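Local structure of putative dehydrogenase (Amycolatopsis orientalis, 5A9T) at the interface of chains A and B. The protein reduces imines stereoselectively to amines as an NADPH-dependent imine reductase. Sequence-based numbering; all coordinates share one arbitrary frame. Chains: chain A/B, Putative dehydrogenase.

Contact 1: the interface of chains A and B. Residues chain A 136, 158, 160, 170; chain B 202, 205.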
loop_
_atom_site.group_PDB
_atom_site.type_symbol
_atom_site.label_atom_id
_atom_site.label_comp_id
_atom_site.label_asym_id
_atom_site.label_seq_id
_atom_site.Cartn_x
_atom_site.Cartn_y
_atom_site.Cartn_z
ATOM N N LEU A 136 1.826 -11.525 -16.409
ATOM C CA LEU A 136 0.603 -12.246 -16.086
ATOM C C LEU A 136 -0.093 -12.693 -17.388
ATOM O O LEU A 136 -0.166 -11.891 -18.321
ATOM C CB LEU A 136 -0.367 -11.413 -15.286
ATOM C CG LEU A 136 0.243 -10.782 -14.012
ATOM C CD1 LEU A 136 -0.840 -9.959 -13.323
ATOM C CD2 LEU A 136 0.793 -11.800 -13.051
ATOM N N VAL A 158 3.084 -16.169 -15.050
ATOM C CA VAL A 158 1.996 -16.575 -14.185
ATOM C C VAL A 158 0.730 -16.741 -14.986
ATOM O O VAL A 158 0.279 -15.845 -15.630
ATOM C CB VAL A 158 1.733 -15.524 -13.068
ATOM C CG1 VAL A 158 0.571 -16.003 -12.229
ATOM C CG2 VAL A 158 2.948 -15.373 -12.201
ATOM N N LEU A 160 -3.067 -17.118 -15.025
ATOM C CA LEU A 160 -4.160 -16.739 -14.088
ATOM C C LEU A 160 -5.341 -17.600 -14.272
ATOM O O LEU A 160 -6.118 -17.777 -13.344
ATOM C CB LEU A 160 -4.574 -15.327 -14.283
ATOM C CG LEU A 160 -3.464 -14.291 -14.031
ATOM C CD1 LEU A 160 -3.931 -12.967 -14.526
ATOM C CD2 LEU A 160 -3.047 -14.254 -12.576
ATOM N N TYR A 170 -6.451 -8.076 -14.042
ATOM C CA TYR A 170 -5.520 -8.015 -12.921
ATOM C C TYR A 170 -4.633 -6.848 -12.990
ATOM O O TYR A 170 -4.319 -6.149 -11.991
ATOM C CB TYR A 170 -4.673 -9.306 -12.854
ATOM C CG TYR A 170 -5.119 -10.385 -11.882
ATOM C CD1 TYR A 170 -6.205 -11.179 -12.119
ATOM C CD2 TYR A 170 -4.400 -10.529 -10.729
ATOM C CE1 TYR A 170 -6.504 -12.229 -11.113
ATOM C CE2 TYR A 170 -4.703 -11.483 -9.798
ATOM C CZ TYR A 170 -5.702 -12.297 -10.044
ATOM O OH TYR A 170 -5.868 -13.194 -8.881
ATOM N N PHE B 202 -6.879 -13.369 -4.585
ATOM C CA PHE B 202 -6.272 -12.147 -5.194
ATOM C C PHE B 202 -5.057 -11.753 -4.283
ATOM O O PHE B 202 -3.996 -11.296 -4.778
ATOM C CB PHE B 202 -7.244 -11.028 -5.273
ATOM C CG PHE B 202 -6.725 -9.746 -5.824
ATOM C CD1 PHE B 202 -6.062 -9.701 -7.061
ATOM C CD2 PHE B 202 -6.853 -8.579 -5.130
ATOM C CE1 PHE B 202 -5.604 -8.487 -7.554
ATOM C CE2 PHE B 202 -6.375 -7.363 -5.652
ATOM C CZ PHE B 202 -5.738 -7.352 -6.849
ATOM N N LEU B 205 -1.223 -12.690 -5.244
ATOM C CA LEU B 205 -0.458 -11.840 -6.082
ATOM C C LEU B 205 -0.420 -10.372 -5.548
ATOM O O LEU B 205 0.625 -9.750 -5.551
ATOM C CB LEU B 205 -0.975 -11.859 -7.506
ATOM C CG LEU B 205 -0.566 -13.125 -8.257
ATOM C CD1 LEU B 205 -1.354 -13.211 -9.519
ATOM C CD2 LEU B 205 0.876 -13.114 -8.632
#
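A:Tyr170 and B:Phe202 meet edge to face, their ring centres 5.5 Å apart and their planes inclined by 65°, where a helix of one imine reductase subunit passes a helix of the other. The enzyme belongs to the HIBADH-related family, whose subunits join a Rossmann-type coenzyme domain to a helical domain, and here both domains of chain A face helix 199-228 of chain B. The phenylalanine presents its CD1-CE1 edge to one face of the tyrosine near the rim; CD1 comes 3.5 Å from CE2 of A:Tyr170, and the tyrosine's CD2 lies at the edge of the B:Phe202 ring, in its plane. The two side chains run past one another in opposite senses, which brings the phenol OH of A:Tyr170 3.9 Å from CA of B:Phe202, beside the helix backbone. With CG anti to its backbone N (chi1 178°), B:Phe202 has its ring directed toward the tyrosine.

One helical turn further on, B:Leu205 reaches across with its CD1 branch. That methyl touches CD2 of A:Leu160 at 3.6 Å and CE2 of A:Tyr170 at 3.8 Å, at roughly a right angle to the tyrosine side chain. B:Leu205 buries 72 Å² against the partner, and no nitrogen or oxygen of one side is within bonding reach of the other, which leaves van der Waals packing to carry the patch.

A:Leu160, itself in the first shell, also backs the tyrosine from the face opposite B:Phe202, its CD2 methyl 4.1 Å above the plane and over the ring centre, and probably limits the ring's rotation. The same methyl thus packs on the A:Tyr170 ring and receives B:Leu205. Farther out, CG1 of A:Val158, on strand 156-161 with A:Leu160, stands 4.3 Å from CD1 of B:Leu205. A:Leu136, on strand 134-139, directs its CD2 toward that same leucine methyl at 4.4 Å, adding a looser wall of aliphatic carbon from the coenzyme domain.

Contact 2: the interface of chains A and B. Residues chain A 186-187, 189-190, 199; chain B 226, 286, 289-290.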
loop_
_atom_site.group_PDB
_atom_site.type_symbol
_atom_site.label_atom_id
_atom_site.label_comp_id
_atom_site.label_asym_id
_atom_site.label_seq_id
_atom_site.Cartn_x
_atom_site.Cartn_y
_atom_site.Cartn_z
ATOM N N LEU A 186 2.586 9.251 -0.157
ATOM C CA LEU A 186 3.009 10.639 -0.356
ATOM C C LEU A 186 2.323 11.574 0.616
ATOM O O LEU A 186 2.955 12.514 1.110
ATOM C CB LEU A 186 2.681 11.066 -1.820
ATOM C CG LEU A 186 3.557 10.364 -2.825
ATOM C CD1 LEU A 186 3.052 10.664 -4.232
ATOM C CD2 LEU A 186 5.042 10.634 -2.749
ATOM N N HIS A 187 1.072 11.306 1.007
ATOM C CA HIS A 187 0.424 12.105 2.015
ATOM C C HIS A 187 1.135 11.952 3.389
ATOM O O HIS A 187 1.386 12.932 4.110
ATOM C CB HIS A 187 -1.088 11.780 2.159
ATOM C CG HIS A 187 -1.763 12.714 3.057
ATOM N ND1 HIS A 187 -2.120 12.458 4.357
ATOM C CD2 HIS A 187 -2.062 14.012 2.812
ATOM C CE1 HIS A 187 -2.634 13.569 4.879
ATOM N NE2 HIS A 187 -2.564 14.519 3.970
ATOM N N ALA A 189 4.283 11.065 3.765
ATOM C CA ALA A 189 5.561 11.721 3.607
ATOM C C ALA A 189 5.424 13.221 3.788
ATOM O O ALA A 189 6.276 13.853 4.393
ATOM C CB ALA A 189 6.224 11.302 2.302
ATOM N N ALA A 190 4.387 13.794 3.253
ATOM C CA ALA A 190 4.146 15.224 3.501
ATOM C C ALA A 190 3.920 15.505 4.985
ATOM O O ALA A 190 4.434 16.540 5.470
ATOM C CB ALA A 190 3.011 15.671 2.643
ATOM N N ALA A 199 11.716 11.974 3.085
ATOM C CA ALA A 199 11.047 10.825 2.587
ATOM C C ALA A 199 11.904 9.563 2.641
ATOM O O ALA A 199 11.427 8.479 2.952
ATOM C CB ALA A 199 10.531 11.037 1.162
ATOM N N ILE B 226 12.367 12.388 -4.446
ATOM C CA ILE B 226 11.417 13.219 -3.751
ATOM C C ILE B 226 12.049 14.280 -2.912
ATOM O O ILE B 226 11.727 15.480 -2.940
ATOM C CB ILE B 226 10.344 12.369 -3.005
ATOM C CG1 ILE B 226 9.497 11.544 -3.976
ATOM C CG2 ILE B 226 9.556 13.283 -2.078
ATOM C CD1 ILE B 226 8.742 10.433 -3.304
ATOM N N ILE B 286 3.126 15.455 -4.558
ATOM C CA ILE B 286 3.311 15.762 -3.193
ATOM C C ILE B 286 3.461 17.272 -2.896
ATOM O O ILE B 286 3.139 17.776 -1.791
ATOM C CB ILE B 286 4.493 14.989 -2.549
ATOM C CG1 ILE B 286 4.449 14.998 -0.970
ATOM C CG2 ILE B 286 5.844 15.539 -3.053
ATOM C CD1 ILE B 286 5.581 14.142 -0.396
ATOM N N TRP B 289 0.747 19.260 -1.475
ATOM C CA TRP B 289 0.263 18.878 -0.109
ATOM C C TRP B 289 1.140 19.311 1.015
ATOM O O TRP B 289 0.707 19.264 2.175
ATOM C CB TRP B 289 0.062 17.355 -0.035
ATOM C CG TRP B 289 -0.777 16.767 -1.112
ATOM C CD1 TRP B 289 -1.703 17.441 -1.870
ATOM C CD2 TRP B 289 -0.802 15.438 -1.558
ATOM N NE1 TRP B 289 -2.288 16.578 -2.760
ATOM C CE2 TRP B 289 -1.750 15.338 -2.628
ATOM C CE3 TRP B 289 -0.109 14.273 -1.203
ATOM C CZ2 TRP B 289 -1.944 14.150 -3.340
ATOM C CZ3 TRP B 289 -0.358 13.131 -1.844
ATOM C CH2 TRP B 289 -1.213 13.033 -2.937
ATOM N N ARG B 290 2.413 19.622 0.749
ATOM C CA ARG B 290 3.359 19.927 1.801
ATOM C C ARG B 290 2.909 21.144 2.572
ATOM O O ARG B 290 3.258 21.151 3.821
ATOM C CB ARG B 290 4.774 20.182 1.232
ATOM C CG ARG B 290 5.417 19.016 0.661
ATOM C CD ARG B 290 6.830 19.358 0.231
ATOM N NE ARG B 290 7.563 18.371 -0.527
ATOM C CZ ARG B 290 8.089 17.275 0.050
ATOM N NH1 ARG B 290 7.851 17.014 1.358
ATOM N NH2 ARG B 290 8.782 16.449 -0.722
ATOM O OXT ARG B 290 2.175 22.066 2.164
#
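B:Ile286 drives its CD1 end against helix 166-193 of chain A, at the seam between the helical domains of the two-chain assembly, probably the biological dimer. Its CD1 lies 3.4 Å from the carbonyl O of A:Leu186, a van der Waals contact with the helix backbone, while CG1 packs 3.9 Å from CB of A:Ala190. CG1 is anti to the backbone N (chi1 -163°), which carries the CG1-CD1 arm toward chain A, while CG2 takes the crowded position between N and the carbonyl carbon. An alanine here would probably open a gap beside A:Ala190 and leave the A:Leu186 carbonyl without its apolar cover.

Aliphatic packing extends to B:Ile226, whose CD1 meets CD2 of A:Leu186 at 3.7 Å as the two side chains cross obliquely. Its other branch, CG2, faces the A:Ala199 methyl more loosely, at 4.1 Å.

The aromatic contribution comes from B:Trp289, which turns the edge of its indole, not a face, toward the helix. CZ3 is 3.7 Å from CB of A:Leu186, and the carbonyl carbon of that leucine sits in the ring plane; neighbouring CE3 adjoins the A:His187 backbone.

Within chain B, B:Ile286 also packs on its neighbours: its CA lies over the rim of one indole face, and its CD1 is 3.8 Å above the plane of the B:Arg290 guanidinium, offset toward the rim.

Contact 1 and contact 2 have centres about 31 Å apart, yet they draw on the same two long helices: 166-193 of chain A and 199-228 of chain B. Contact 1 uses the early part of each helix and contact 2 the late part, with the start of chain A's own helix 199-228 added through A:Ala199 and the C-terminal residues of chain B joining in. Contact 1 also brings in the coenzyme domain of chain A, whereas contact 2 stays among helical-domain elements. Because the interface is two-fold symmetric, each patch recurs with the chains exchanged, and four such patches would brace what is probably the biological dimer.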